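Local coordinates for protein hybrid kinase (Caulobacter vibrioides, PDB 6QRL) that binds cyclic di-GMP through a pseudo-receiver domain, this chain, of a hybrid histidine kinase that probably passes phosphate from ATP to a histidine, at residues A21-A29 with P100-A108; K66-V74 with L111-V119. One frame throughout, in Å; residues are numbered along the deposited sequence.

Contact 1 (A21-A29 with P100-A108). With C2E (9,9'-[(2R,3R,3aS,5S,7aR,9R,10R,10aS,12S,14aR)-3,5,10,12-tetrahydroxy-5,12-dioxidooctahydro-2H,7H-difuro[3,2-d:3',2'-j][1,3,7,9,2,8]tetraoxadiphosphacyclododecine-2,9-diyl]bis(2-amino-1,9-dihydro-6H-purin-6-one)), chain C.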
ATOM      1  N   ALA A  21      -5.269  12.797  -1.747  1.00 34.46           N
ATOM      2  CA  ALA A  21      -4.126  13.304  -0.954  1.00 35.56           C
ATOM      3  C   ALA A  21      -2.902  12.411  -1.145  1.00 33.39           C
ATOM      4  O   ALA A  21      -1.792  12.971  -1.279  1.00 34.24           O
ATOM      5  CB  ALA A  21      -4.473  13.441   0.512  1.00 36.08           C
ATOM      6  N   THR A  22      -3.066  11.100  -1.073  1.00 33.44           N
ATOM      7  CA  THR A  22      -1.942  10.144  -1.206  1.00 32.56           C
ATOM      8  C   THR A  22      -1.429  10.199  -2.648  1.00 32.79           C
ATOM      9  O   THR A  22      -0.204  10.276  -2.820  1.00 32.39           O
ATOM     10  CB  THR A  22      -2.336   8.730  -0.770  1.00 32.84           C
ATOM     11  OG1 THR A  22      -2.972   8.805   0.508  1.00 31.24           O
ATOM     12  CG2 THR A  22      -1.150   7.799  -0.684  1.00 33.55           C
ATOM     13  N   ALA A  23      -2.309  10.231  -3.652  1.00 32.66           N
ATOM     14  CA  ALA A  23      -1.869  10.359  -5.068  1.00 34.43           C
ATOM     15  C   ALA A  23      -1.058  11.659  -5.254  1.00 35.25           C
ATOM     16  O   ALA A  23       0.012  11.620  -5.915  1.00 36.84           O
ATOM     17  CB  ALA A  23      -3.032  10.299  -6.019  1.00 35.58           C
ATOM     18  N   ARG A  24      -1.486  12.777  -4.660  1.00 35.15           N
ATOM     19  CA  ARG A  24      -0.730  14.056  -4.787  1.00 37.68           C
ATOM     20  C   ARG A  24       0.655  13.925  -4.120  1.00 36.41           C
ATOM     21  O   ARG A  24       1.615  14.438  -4.707  1.00 34.90           O
ATOM     22  CB  ARG A  24      -1.566  15.229  -4.262  1.00 41.43           C
ATOM     23  CG  ARG A  24      -2.778  15.547  -5.134  1.00 45.99           C
ATOM     24  CD  ARG A  24      -3.489  16.833  -4.705  1.00 52.63           C
ATOM     25  NE  ARG A  24      -4.928  16.715  -4.454  1.00 56.20           N
ATOM     26  CZ  ARG A  24      -5.908  17.156  -5.255  1.00 62.65           C
ATOM     27  NH1 ARG A  24      -5.642  17.729  -6.422  1.00 65.38           N
ATOM     28  NH2 ARG A  24      -7.171  17.009  -4.882  1.00 63.75           N
ATOM     29  N   GLN A  25       0.769  13.233  -2.971  1.00 36.90           N
ATOM     30  CA  GLN A  25       2.066  13.010  -2.271  1.00 35.69           C
ATOM     31  C   GLN A  25       2.962  12.116  -3.122  1.00 35.51           C
ATOM     32  O   GLN A  25       4.151  12.456  -3.236  1.00 35.30           O
ATOM     33  CB  GLN A  25       1.889  12.383  -0.891  1.00 35.69           C
ATOM     34  CG  GLN A  25       1.311  13.372   0.102  1.00 38.11           C
ATOM     35  CD  GLN A  25       1.122  12.700   1.427  1.00 38.48           C
ATOM     36  OE1 GLN A  25       0.635  11.573   1.472  1.00 39.44           O
ATOM     37  NE2 GLN A  25       1.572  13.357   2.491  1.00 41.07           N
ATOM     38  N   ILE A  26       2.409  11.061  -3.742  1.00 34.32           N
ATOM     39  CA  ILE A  26       3.217  10.138  -4.589  1.00 34.80           C
ATOM     40  C   ILE A  26       3.821  10.962  -5.727  1.00 38.46           C
ATOM     41  O   ILE A  26       5.024  10.853  -5.929  1.00 37.44           O
ATOM     42  CB  ILE A  26       2.362   8.970  -5.096  1.00 34.21           C
ATOM     43  CG1 ILE A  26       2.034   7.990  -3.970  1.00 34.37           C
ATOM     44  CG2 ILE A  26       3.021   8.275  -6.276  1.00 34.62           C
ATOM     45  CD1 ILE A  26       0.833   7.120  -4.248  1.00 34.18           C
ATOM     46  N   GLU A  27       2.990  11.762  -6.421  1.00 40.17           N
ATOM     47  CA  GLU A  27       3.417  12.487  -7.641  1.00 44.79           C
ATOM     48  C   GLU A  27       4.391  13.622  -7.289  1.00 44.05           C
ATOM     49  O   GLU A  27       5.317  13.824  -8.078  1.00 44.41           O
ATOM     50  CB  GLU A  27       2.216  12.985  -8.437  1.00 48.62           C
ATOM     51  CG  GLU A  27       1.411  11.860  -9.051  1.00 52.93           C
ATOM     52  CD  GLU A  27       0.207  12.374  -9.821  1.00 59.18           C
ATOM     53  OE1 GLU A  27      -0.945  11.946  -9.514  1.00 65.10           O
ATOM     54  OE2 GLU A  27       0.425  13.220 -10.719  1.00 67.58           O
ATOM     55  N   ALA A  28       4.213  14.323  -6.166  1.00 41.80           N
ATOM     56  CA  ALA A  28       5.113  15.422  -5.727  1.00 42.86           C
ATOM     57  C   ALA A  28       6.521  14.877  -5.409  1.00 42.24           C
ATOM     58  O   ALA A  28       7.490  15.628  -5.610  1.00 43.22           O
ATOM     59  CB  ALA A  28       4.521  16.169  -4.545  1.00 42.50           C
ATOM     60  N   ALA A  29       6.632  13.613  -4.985  1.00 41.72           N
ATOM     61  CA  ALA A  29       7.901  12.888  -4.747  1.00 42.65           C
ATOM     62  C   ALA A  29       8.456  12.280  -6.050  1.00 44.80           C
ATOM     63  O   ALA A  29       9.515  11.632  -5.981  1.00 46.69           O
ATOM     64  CB  ALA A  29       7.681  11.825  -3.696  1.00 40.98           C
ATOM     65  N   PRO A 100      -2.495  11.049   9.709  1.00 43.45           N
ATOM     66  CA  PRO A 100      -2.295  11.514   8.331  1.00 41.52           C
ATOM     67  C   PRO A 100      -0.837  11.319   7.869  1.00 37.78           C
ATOM     68  O   PRO A 100       0.027  11.586   8.671  1.00 36.97           O
ATOM     69  CB  PRO A 100      -2.609  13.026   8.455  1.00 45.15           C
ATOM     70  CG  PRO A 100      -2.148  13.394   9.878  1.00 45.86           C
ATOM     71  CD  PRO A 100      -2.318  12.130  10.709  1.00 45.29           C
ATOM     72  N   LEU A 101      -0.613  10.898   6.612  1.00 36.85           N
ATOM     73  CA  LEU A 101       0.718  10.479   6.087  1.00 35.79           C
ATOM     74  C   LEU A 101       1.676  11.669   5.965  1.00 34.57           C
ATOM     75  O   LEU A 101       1.278  12.756   5.446  1.00 31.70           O
ATOM     76  CB  LEU A 101       0.575   9.858   4.698  1.00 37.85           C
ATOM     77  CG  LEU A 101      -0.345   8.653   4.523  1.00 43.04           C
ATOM     78  CD1 LEU A 101       0.083   7.828   3.303  1.00 42.24           C
ATOM     79  CD2 LEU A 101      -0.398   7.772   5.766  1.00 42.54           C
ATOM     80  N   ARG A 102       2.923  11.450   6.344  1.00 34.39           N
ATOM     81  CA  ARG A 102       4.064  12.353   6.048  1.00 34.21           C
ATOM     82  C   ARG A 102       4.708  11.900   4.741  1.00 34.21           C
ATOM     83  O   ARG A 102       5.020  10.701   4.631  1.00 33.74           O
ATOM     84  CB  ARG A 102       5.109  12.280   7.162  1.00 33.94           C
ATOM     85  CG  ARG A 102       4.694  13.014   8.424  1.00 34.73           C
ATOM     86  CD  ARG A 102       5.691  12.725   9.523  1.00 35.64           C
ATOM     87  NE  ARG A 102       5.209  13.250  10.786  1.00 36.11           N
ATOM     88  CZ  ARG A 102       5.796  13.055  11.954  1.00 36.92           C
ATOM     89  NH1 ARG A 102       6.916  12.370  12.015  1.00 35.92           N
ATOM     90  NH2 ARG A 102       5.285  13.603  13.047  1.00 39.28           N
ATOM     91  N   ALA A 103       4.934  12.822   3.810  1.00 35.64           N
ATOM     92  CA  ALA A 103       5.582  12.527   2.511  1.00 37.27           C
ATOM     93  C   ALA A 103       6.850  11.702   2.734  1.00 37.61           C
ATOM     94  O   ALA A 103       7.023  10.700   2.049  1.00 36.94           O
ATOM     95  CB  ALA A 103       5.887  13.808   1.761  1.00 38.47           C
ATOM     96  N   ALA A 104       7.743  12.139   3.629  1.00 37.88           N
ATOM     97  CA  ALA A 104       9.059  11.489   3.854  1.00 38.99           C
ATOM     98  C   ALA A 104       8.865  10.028   4.293  1.00 36.90           C
ATOM     99  O   ALA A 104       9.665   9.178   3.896  1.00 34.47           O
ATOM    100  CB  ALA A 104       9.876  12.265   4.867  1.00 39.07           C
ATOM    101  N   SER A 105       7.827   9.750   5.085  1.00 35.79           N
ATOM    102  CA  SER A 105       7.543   8.395   5.609  1.00 34.55           C
ATOM    103  C   SER A 105       7.024   7.530   4.466  1.00 34.61           C
ATOM    104  O   SER A 105       7.440   6.358   4.363  1.00 32.39           O
ATOM    105  CB  SER A 105       6.588   8.438   6.758  1.00 34.99           C
ATOM    106  OG  SER A 105       7.171   9.034   7.902  1.00 34.09           O
ATOM    107  N   LEU A 106       6.132   8.090   3.648  1.00 34.68           N
ATOM    108  CA  LEU A 106       5.574   7.384   2.467  1.00 35.49           C
ATOM    109  C   LEU A 106       6.744   6.959   1.569  1.00 34.48           C
ATOM    110  O   LEU A 106       6.829   5.767   1.214  1.00 32.55           O
ATOM    111  CB  LEU A 106       4.586   8.302   1.737  1.00 37.67           C
ATOM    112  CG  LEU A 106       3.892   7.671   0.524  1.00 39.17           C
ATOM    113  CD1 LEU A 106       2.554   8.363   0.248  1.00 40.47           C
ATOM    114  CD2 LEU A 106       4.796   7.732  -0.703  1.00 40.45           C
ATOM    115  N   VAL A 107       7.639   7.895   1.263  1.00 36.20           N
ATOM    116  CA  VAL A 107       8.828   7.641   0.401  1.00 37.48           C
ATOM    117  C   VAL A 107       9.676   6.499   0.988  1.00 38.38           C
ATOM    118  O   VAL A 107      10.018   5.572   0.249  1.00 38.47           O
ATOM    119  CB  VAL A 107       9.643   8.939   0.227  1.00 39.23           C
ATOM    120  CG1 VAL A 107      11.000   8.673  -0.391  1.00 41.53           C
ATOM    121  CG2 VAL A 107       8.852   9.960  -0.596  1.00 39.48           C
ATOM    122  N   ALA A 108      10.037   6.557   2.269  1.00 38.22           N
ATOM    123  CA  ALA A 108      10.873   5.529   2.924  1.00 38.40           C
ATOM    124  C   ALA A 108      10.171   4.167   2.837  1.00 37.08           C
ATOM    125  O   ALA A 108      10.841   3.222   2.448  1.00 37.15           O
ATOM    126  CB  ALA A 108      11.176   5.921   4.352  1.00 38.65           C
TER
HETATM  127  P1  C2E C 401       6.599   5.095  15.211  1.00 45.60           P
HETATM  128  O2P C2E C 401       5.449   4.811  14.273  1.00 42.35           O
HETATM  129  O1P C2E C 401       6.712   4.333  16.498  1.00 46.55           O
HETATM  130  O5' C2E C 401       7.916   4.719  14.380  1.00 46.13           O
HETATM  131  C5' C2E C 401       9.160   4.633  15.078  1.00 48.76           C
HETATM  132  C4' C2E C 401      10.209   4.262  14.074  1.00 49.19           C
HETATM  133  O4' C2E C 401       9.980   2.918  13.611  1.00 49.60           O
HETATM  134  C3' C2E C 401      10.199   5.096  12.803  1.00 50.63           C
HETATM  135  O3' C2E C 401      10.914   6.305  13.111  1.00 51.01           O
HETATM  136  C2' C2E C 401      10.864   4.149  11.779  1.00 50.82           C
HETATM  137  O2' C2E C 401      12.223   4.467  11.567  1.00 51.47           O
HETATM  138  C1' C2E C 401      10.686   2.757  12.400  1.00 51.24           C
HETATM  139  N9  C2E C 401       9.907   1.798  11.616  1.00 51.45           N
HETATM  140  C8  C2E C 401      10.110   0.439  11.593  1.00 50.17           C
HETATM  141  N7  C2E C 401       9.220  -0.201  10.872  1.00 49.44           N
HETATM  142  C5  C2E C 401       8.365   0.790  10.410  1.00 45.29           C
HETATM  143  C6  C2E C 401       7.220   0.693   9.586  1.00 42.72           C
HETATM  144  O6  C2E C 401       6.691  -0.319   9.121  1.00 41.11           O
HETATM  145  N1  C2E C 401       6.635   1.939   9.367  1.00 42.09           N
HETATM  146  C2  C2E C 401       7.100   3.137   9.856  1.00 42.64           C
HETATM  147  N2  C2E C 401       6.391   4.230   9.532  1.00 42.44           N
HETATM  148  N3  C2E C 401       8.182   3.237  10.633  1.00 45.19           N
HETATM  149  C4  C2E C 401       8.767   2.030  10.867  1.00 47.55           C
HETATM  150  P11 C2E C 401      10.399   7.637  12.381  1.00 47.66           P
HETATM  151  O21 C2E C 401      10.163   7.246  10.953  1.00 48.11           O
HETATM  152  O11 C2E C 401      11.365   8.742  12.695  1.00 50.94           O
HETATM  153  O5A C2E C 401       9.018   7.999  13.108  1.00 45.68           O
HETATM  154  C5A C2E C 401       8.993   8.592  14.441  1.00 45.60           C
HETATM  155  C4A C2E C 401       7.559   8.809  14.856  1.00 44.32           C
HETATM  156  O4A C2E C 401       7.000   9.910  14.098  1.00 43.63           O
HETATM  157  C3A C2E C 401       6.600   7.653  14.592  1.00 42.98           C
HETATM  158  O3A C2E C 401       6.745   6.657  15.615  1.00 46.44           O
HETATM  159  C2A C2E C 401       5.256   8.376  14.574  1.00 42.60           C
HETATM  160  O2A C2E C 401       4.686   8.742  15.805  1.00 47.39           O
HETATM  161  C1A C2E C 401       5.621   9.678  13.860  1.00 42.47           C
HETATM  162  N91 C2E C 401       5.399   9.562  12.431  1.00 37.04           N
HETATM  163  C81 C2E C 401       6.287   9.014  11.540  1.00 36.15           C
HETATM  164  N71 C2E C 401       5.825   8.964  10.313  1.00 35.73           N
HETATM  165  C51 C2E C 401       4.552   9.507  10.415  1.00 35.41           C
HETATM  166  C61 C2E C 401       3.590   9.719   9.404  1.00 35.99           C
HETATM  167  O61 C2E C 401       3.654   9.386   8.212  1.00 36.49           O
HETATM  168  N11 C2E C 401       2.438  10.315   9.927  1.00 36.74           N
HETATM  169  C21 C2E C 401       2.246  10.671  11.242  1.00 35.67           C
HETATM  170  N21 C2E C 401       1.071  11.259  11.519  1.00 35.57           N
HETATM  171  N31 C2E C 401       3.139  10.449  12.203  1.00 34.90           N
HETATM  172  C41 C2E C 401       4.272   9.884  11.717  1.00 36.18           C
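With CG set beside its own backbone N (chi1 -72°) and the chain extended beyond it, Gln25 reaches from helix 16-28 to the loop ahead of helix 103-111, where its NE2 gives a hydrogen bond to Leu101 O at 3.0 Å. That bond is fairly straight (160°) and lies in the plane of the Gln25 amide, yet the donor sits above the carbonyl plane of Leu101, not on a lone pair. The amide's other arm, OE1, rests 3.7 Å from Leu101 CB and also touches Leu106 CD1. Leu106, its CG anti to the backbone N, sends CD1 to Thr22 CG2 at 3.9 Å; Thr22 OG1 turns back to Val18 O in its own helix. Farther along, Ala29 CB meets Val107 CG2. The helical segments 21-28 and 103-108, inclined at 73° to each other, belong to the first and last helices of a receiver-type fold and lie on the same side of its parallel sheet, with Thr22 and Leu106 both reaching Leu53 of the central strand. On the far side of the 100-108 segment lies cyclic di-GMP. Pro100 O accepts from both N11 and N21 of one guanine, Arg102 N gives a 2.9 Å bond to O61 of that base, and Ser105 OG donates to N71 at 2.8 Å, so backbone and hydroxyl together read its polar rim. The extended Arg102 side chain lays its guanidinium flat over the same guanine, C41 standing 3.4 Å above the guanidinium plane, while NH2 bonds O61 of another bound C2E.

Contact 2 (K66-V74 with L111-V119); sequences KPPAGRRSV and LQAVTADGV
Arg71 and Ala116 make the shortest and straightest backbone bond across the contact: Ala116 N donates to Arg71 O at 2.9 Å and nearly straight (170°). Next to it, Gly70 N points between two carbonyls, Ala116 O and Asp117 O, and makes only a weak bond to each. Gly70 belongs to a type II turn from Pro68 to Arg71, which its positive phi fits, and the absence of a CB lets the chain at Gly118 and Val119 come close.

A set of CA-H...O contacts fills in between these bonds. Thr115 CA approaches the same Arg71 O at 3.5 Å, Arg72 CA faces Val114 O, and Ala69 CA comes to 3.4 Å from Asp117 O. A water bridges Ser73 N and Val114 O, 2.8 Å from each, accepting from the former.

Among the side chains, Arg72 does most. Extended from CG to NE, it runs across Val114 and brings NH1 to Ala113 O at 3.0 Å, an edge-on bond in the guanidinium plane. Thr115 OG1 lies over one face of that group, offset toward its rim. The other Thr115 branch, CG2, is anti to the backbone N and packs 3.3 Å from Gly70 O. The apolar touch is small, Ala113 CB meeting Arg72 CB. Ala116 CB sits against the carbonyl oxygens Pro68 O and Arg71 O.

The contact thus joins the lead-in to strand 73-77 to the irregular chain after helix 103-111. Arg71 sends its guanidinium the other way, to Ala50 O. Because most of the polar links use main-chain atoms, the tail is held largely by main-chain hydrogen bonds and CA-H...O contacts, with Arg72 adding a charged donor to a neutral carbonyl.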
ATOM      1  N   LYS A  66      -5.815  -8.917   4.138  1.00 42.70           N
ATOM      2  CA  LYS A  66      -4.831  -9.803   3.463  1.00 45.41           C
ATOM      3  C   LYS A  66      -4.105  -8.981   2.406  1.00 41.20           C
ATOM      4  O   LYS A  66      -4.698  -8.546   1.423  1.00 43.33           O
ATOM      5  CB  LYS A  66      -5.492 -11.012   2.793  1.00 50.25           C
ATOM      6  CG  LYS A  66      -6.705 -11.585   3.502  1.00 58.04           C
ATOM      7  CD  LYS A  66      -6.377 -12.315   4.803  1.00 64.60           C
ATOM      8  CE  LYS A  66      -7.621 -12.692   5.590  1.00 68.03           C
ATOM      9  NZ  LYS A  66      -7.341 -12.798   7.042  1.00 69.23           N
ATOM     10  N   PRO A  67      -2.782  -8.810   2.529  1.00 36.28           N
ATOM     11  CA  PRO A  67      -2.004  -8.202   1.462  1.00 36.51           C
ATOM     12  C   PRO A  67      -1.908  -9.231   0.332  1.00 36.66           C
ATOM     13  O   PRO A  67      -1.763 -10.420   0.586  1.00 34.40           O
ATOM     14  CB  PRO A  67      -0.682  -7.924   2.190  1.00 36.56           C
ATOM     15  CG  PRO A  67      -0.533  -9.092   3.122  1.00 37.51           C
ATOM     16  CD  PRO A  67      -1.942  -9.328   3.619  1.00 38.81           C
ATOM     17  N   PRO A  68      -2.035  -8.841  -0.947  1.00 36.81           N
ATOM     18  CA  PRO A  68      -1.923  -9.810  -2.042  1.00 37.48           C
ATOM     19  C   PRO A  68      -0.580 -10.563  -2.056  1.00 38.57           C
ATOM     20  O   PRO A  68       0.495  -9.954  -1.920  1.00 37.38           O
ATOM     21  CB  PRO A  68      -2.026  -8.956  -3.309  1.00 38.52           C
ATOM     22  CG  PRO A  68      -2.618  -7.643  -2.858  1.00 37.82           C
ATOM     23  CD  PRO A  68      -2.270  -7.464  -1.396  1.00 35.87           C
ATOM     24  N   ALA A  69      -0.654 -11.875  -2.249  1.00 39.37           N
ATOM     25  CA  ALA A  69       0.517 -12.774  -2.329  1.00 40.74           C
ATOM     26  C   ALA A  69       1.443 -12.298  -3.458  1.00 40.74           C
ATOM     27  O   ALA A  69       0.956 -11.901  -4.534  1.00 39.63           O
ATOM     28  CB  ALA A  69       0.066 -14.212  -2.515  1.00 41.08           C
ATOM     29  N   GLY A  70       2.748 -12.300  -3.197  1.00 41.29           N
ATOM     30  CA  GLY A  70       3.790 -11.985  -4.185  1.00 40.74           C
ATOM     31  C   GLY A  70       3.860 -10.504  -4.504  1.00 39.56           C
ATOM     32  O   GLY A  70       4.623 -10.139  -5.413  1.00 41.24           O
ATOM     33  N   ARG A  71       3.136  -9.652  -3.776  1.00 36.71           N
ATOM     34  CA  ARG A  71       3.177  -8.185  -3.985  1.00 35.89           C
ATOM     35  C   ARG A  71       3.815  -7.508  -2.768  1.00 35.35           C
ATOM     36  O   ARG A  71       3.974  -8.167  -1.702  1.00 34.60           O
ATOM     37  CB  ARG A  71       1.763  -7.701  -4.302  1.00 35.10           C
ATOM     38  CG  ARG A  71       1.162  -8.319  -5.574  1.00 35.29           C
ATOM     39  CD  ARG A  71       1.924  -8.006  -6.859  1.00 36.54           C
ATOM     40  NE  ARG A  71       1.945  -6.559  -7.101  1.00 37.54           N
ATOM     41  CZ  ARG A  71       1.186  -5.882  -7.961  1.00 38.00           C
ATOM     42  NH1 ARG A  71       0.327  -6.515  -8.745  1.00 39.24           N
ATOM     43  NH2 ARG A  71       1.300  -4.559  -8.041  1.00 37.06           N
ATOM     44  N   ARG A  72       4.203  -6.249  -2.951  1.00 33.96           N
ATOM     45  CA  ARG A  72       4.833  -5.380  -1.919  1.00 33.52           C
ATOM     46  C   ARG A  72       3.766  -4.393  -1.421  1.00 32.21           C
ATOM     47  O   ARG A  72       3.310  -3.562  -2.232  1.00 30.86           O
ATOM     48  CB  ARG A  72       6.060  -4.707  -2.533  1.00 33.63           C
ATOM     49  CG  ARG A  72       6.997  -5.705  -3.207  1.00 34.26           C
ATOM     50  CD  ARG A  72       8.150  -5.025  -3.884  1.00 35.50           C
ATOM     51  NE  ARG A  72       9.006  -6.045  -4.446  1.00 37.64           N
ATOM     52  CZ  ARG A  72      10.230  -6.348  -4.027  1.00 39.91           C
ATOM     53  NH1 ARG A  72      10.814  -5.650  -3.064  1.00 38.74           N
ATOM     54  NH2 ARG A  72      10.900  -7.331  -4.618  1.00 40.73           N
ATOM     55  N   SER A  73       3.319  -4.553  -0.174  1.00 31.26           N
ATOM     56  CA  SER A  73       2.173  -3.784   0.382  1.00 30.40           C
ATOM     57  C   SER A  73       2.539  -3.145   1.709  1.00 30.04           C
ATOM     58  O   SER A  73       3.247  -3.764   2.492  1.00 30.71           O
ATOM     59  CB  SER A  73       0.962  -4.657   0.561  1.00 30.67           C
ATOM     60  OG  SER A  73       0.565  -5.232  -0.667  1.00 31.93           O
ATOM     61  N   VAL A  74       2.039  -1.936   1.909  1.00 30.40           N
ATOM     62  CA  VAL A  74       2.165  -1.117   3.140  1.00 31.24           C
ATOM     63  C   VAL A  74       0.745  -0.775   3.588  1.00 31.79           C
ATOM     64  O   VAL A  74      -0.010  -0.269   2.746  1.00 31.71           O
ATOM     65  CB  VAL A  74       2.961   0.157   2.839  1.00 31.00           C
ATOM     66  CG1 VAL A  74       3.182   0.975   4.084  1.00 32.37           C
ATOM     67  CG2 VAL A  74       4.290  -0.153   2.168  1.00 33.04           C
ATOM     68  N   LEU A 111      10.234   2.880  -0.858  1.00 38.17           N
ATOM     69  CA  LEU A 111      11.619   2.508  -1.283  1.00 43.04           C
ATOM     70  C   LEU A 111      12.056   1.185  -0.647  1.00 43.10           C
ATOM     71  O   LEU A 111      12.768   0.440  -1.335  1.00 44.40           O
ATOM     72  CB  LEU A 111      12.619   3.613  -0.927  1.00 43.70           C
ATOM     73  CG  LEU A 111      12.463   4.903  -1.728  1.00 45.83           C
ATOM     74  CD1 LEU A 111      13.654   5.836  -1.498  1.00 46.46           C
ATOM     75  CD2 LEU A 111      12.296   4.628  -3.225  1.00 46.41           C
ATOM     76  N   GLN A 112      11.634   0.887   0.584  1.00 41.70           N
ATOM     77  CA  GLN A 112      12.124  -0.280   1.367  1.00 43.00           C
ATOM     78  C   GLN A 112      11.157  -1.461   1.276  1.00 39.96           C
ATOM     79  O   GLN A 112      11.431  -2.461   1.943  1.00 37.87           O
ATOM     80  CB  GLN A 112      12.277   0.091   2.847  1.00 44.47           C
ATOM     81  CG  GLN A 112      13.282   1.213   3.100  1.00 49.40           C
ATOM     82  CD  GLN A 112      13.180   1.777   4.504  1.00 52.54           C
ATOM     83  OE1 GLN A 112      12.492   1.234   5.380  1.00 55.69           O
ATOM     84  NE2 GLN A 112      13.861   2.887   4.730  1.00 52.01           N
ATOM     85  N   ALA A 113      10.033  -1.328   0.567  1.00 37.99           N
ATOM     86  CA  ALA A 113       8.903  -2.292   0.595  1.00 36.69           C
ATOM     87  C   ALA A 113       9.379  -3.686   0.137  1.00 38.58           C
ATOM     88  O   ALA A 113      10.084  -3.775  -0.901  1.00 39.00           O
ATOM     89  CB  ALA A 113       7.792  -1.824  -0.288  1.00 35.09           C
ATOM     90  N   VAL A 114       8.995  -4.726   0.879  1.00 37.83           N
ATOM     91  CA  VAL A 114       9.444  -6.136   0.677  1.00 40.17           C
ATOM     92  C   VAL A 114       8.195  -6.938   0.321  1.00 40.12           C
ATOM     93  O   VAL A 114       7.055  -6.482   0.656  1.00 38.57           O
ATOM     94  CB  VAL A 114      10.173  -6.703   1.919  1.00 43.14           C
ATOM     95  CG1 VAL A 114      11.434  -5.910   2.285  1.00 43.96           C
ATOM     96  CG2 VAL A 114       9.248  -6.782   3.141  1.00 43.37           C
ATOM     97  N   THR A 115       8.394  -8.079  -0.320  1.00 40.57           N
ATOM     98  CA  THR A 115       7.313  -8.923  -0.866  1.00 41.93           C
ATOM     99  C   THR A 115       6.624  -9.690   0.259  1.00 41.29           C
ATOM    100  O   THR A 115       7.319 -10.183   1.150  1.00 40.65           O
ATOM    101  CB  THR A 115       7.842  -9.957  -1.863  1.00 45.53           C
ATOM    102  OG1 THR A 115       8.995  -9.444  -2.532  1.00 51.24           O
ATOM    103  CG2 THR A 115       6.785 -10.324  -2.874  1.00 44.87           C
ATOM    104  N   ALA A 116       5.312  -9.868   0.164  1.00 39.57           N
ATOM    105  CA  ALA A 116       4.590 -10.969   0.856  1.00 40.61           C
ATOM    106  C   ALA A 116       4.984 -12.323   0.241  1.00 41.82           C
ATOM    107  O   ALA A 116       5.303 -12.357  -0.943  1.00 42.29           O
ATOM    108  CB  ALA A 116       3.102 -10.749   0.782  1.00 38.80           C
ATOM    109  N   ASP A 117       4.874 -13.411   0.999  1.00 45.36           N
ATOM    110  CA  ASP A 117       5.065 -14.804   0.507  1.00 48.77           C
ATOM    111  C   ASP A 117       4.004 -15.131  -0.564  1.00 50.15           C
ATOM    112  O   ASP A 117       2.986 -14.408  -0.626  1.00 49.06           O
ATOM    113  CB  ASP A 117       5.005 -15.798   1.669  1.00 50.34           C
ATOM    114  CG  ASP A 117       6.114 -15.663   2.708  1.00 53.92           C
ATOM    115  OD1 ASP A 117       7.210 -15.148   2.375  1.00 54.71           O
ATOM    116  OD2 ASP A 117       5.884 -16.090   3.862  1.00 60.82           O
ATOM    117  N   GLY A 118       4.213 -16.209  -1.345  1.00 52.38           N
ATOM    118  CA  GLY A 118       3.277 -16.721  -2.374  1.00 54.94           C
ATOM    119  C   GLY A 118       3.638 -16.167  -3.741  1.00 59.62           C
ATOM    120  O   GLY A 118       4.709 -15.540  -3.840  1.00 60.50           O
ATOM    121  N   VAL A 119       2.784 -16.323  -4.763  1.00 66.90           N
ATOM    122  CA  VAL A 119       3.109 -15.865  -6.155  1.00 67.86           C
ATOM    123  C   VAL A 119       2.099 -14.808  -6.623  1.00 62.95           C
ATOM    124  O   VAL A 119       0.902 -15.084  -6.529  1.00 62.53           O
ATOM    125  CB  VAL A 119       3.244 -17.065  -7.122  1.00 73.05           C
ATOM    126  CG1 VAL A 119       2.035 -17.998  -7.082  1.00 73.93           C
ATOM    127  CG2 VAL A 119       3.565 -16.620  -8.553  1.00 74.49           C
TER
HETATM  128  O   HOH W   1       4.355  -6.633   1.368  1.00 35.48           O

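In the fold
Contact 1 and contact 2 lie on opposite sides of the chain's centre, their centres about 19 Å apart. Along the chain the segments alternate, 21-29, 66-74, 100-108 and 111-119, so the two connections cross. Helix 103-111 joins them: contact 1 takes its start and the loop before it, contact 2 the chain just beyond its end, from Ala113 on. Both border the same five-stranded parallel sheet with strand order 2-1-3-4-5, contact 1 through helices packed on it and contact 2 through the approach to strand 73-77. The last helix of this pseudo-receiver domain therefore packs its start on helix 16-28, with cyclic di-GMP bound there, while the chain leaving it runs along 66-74.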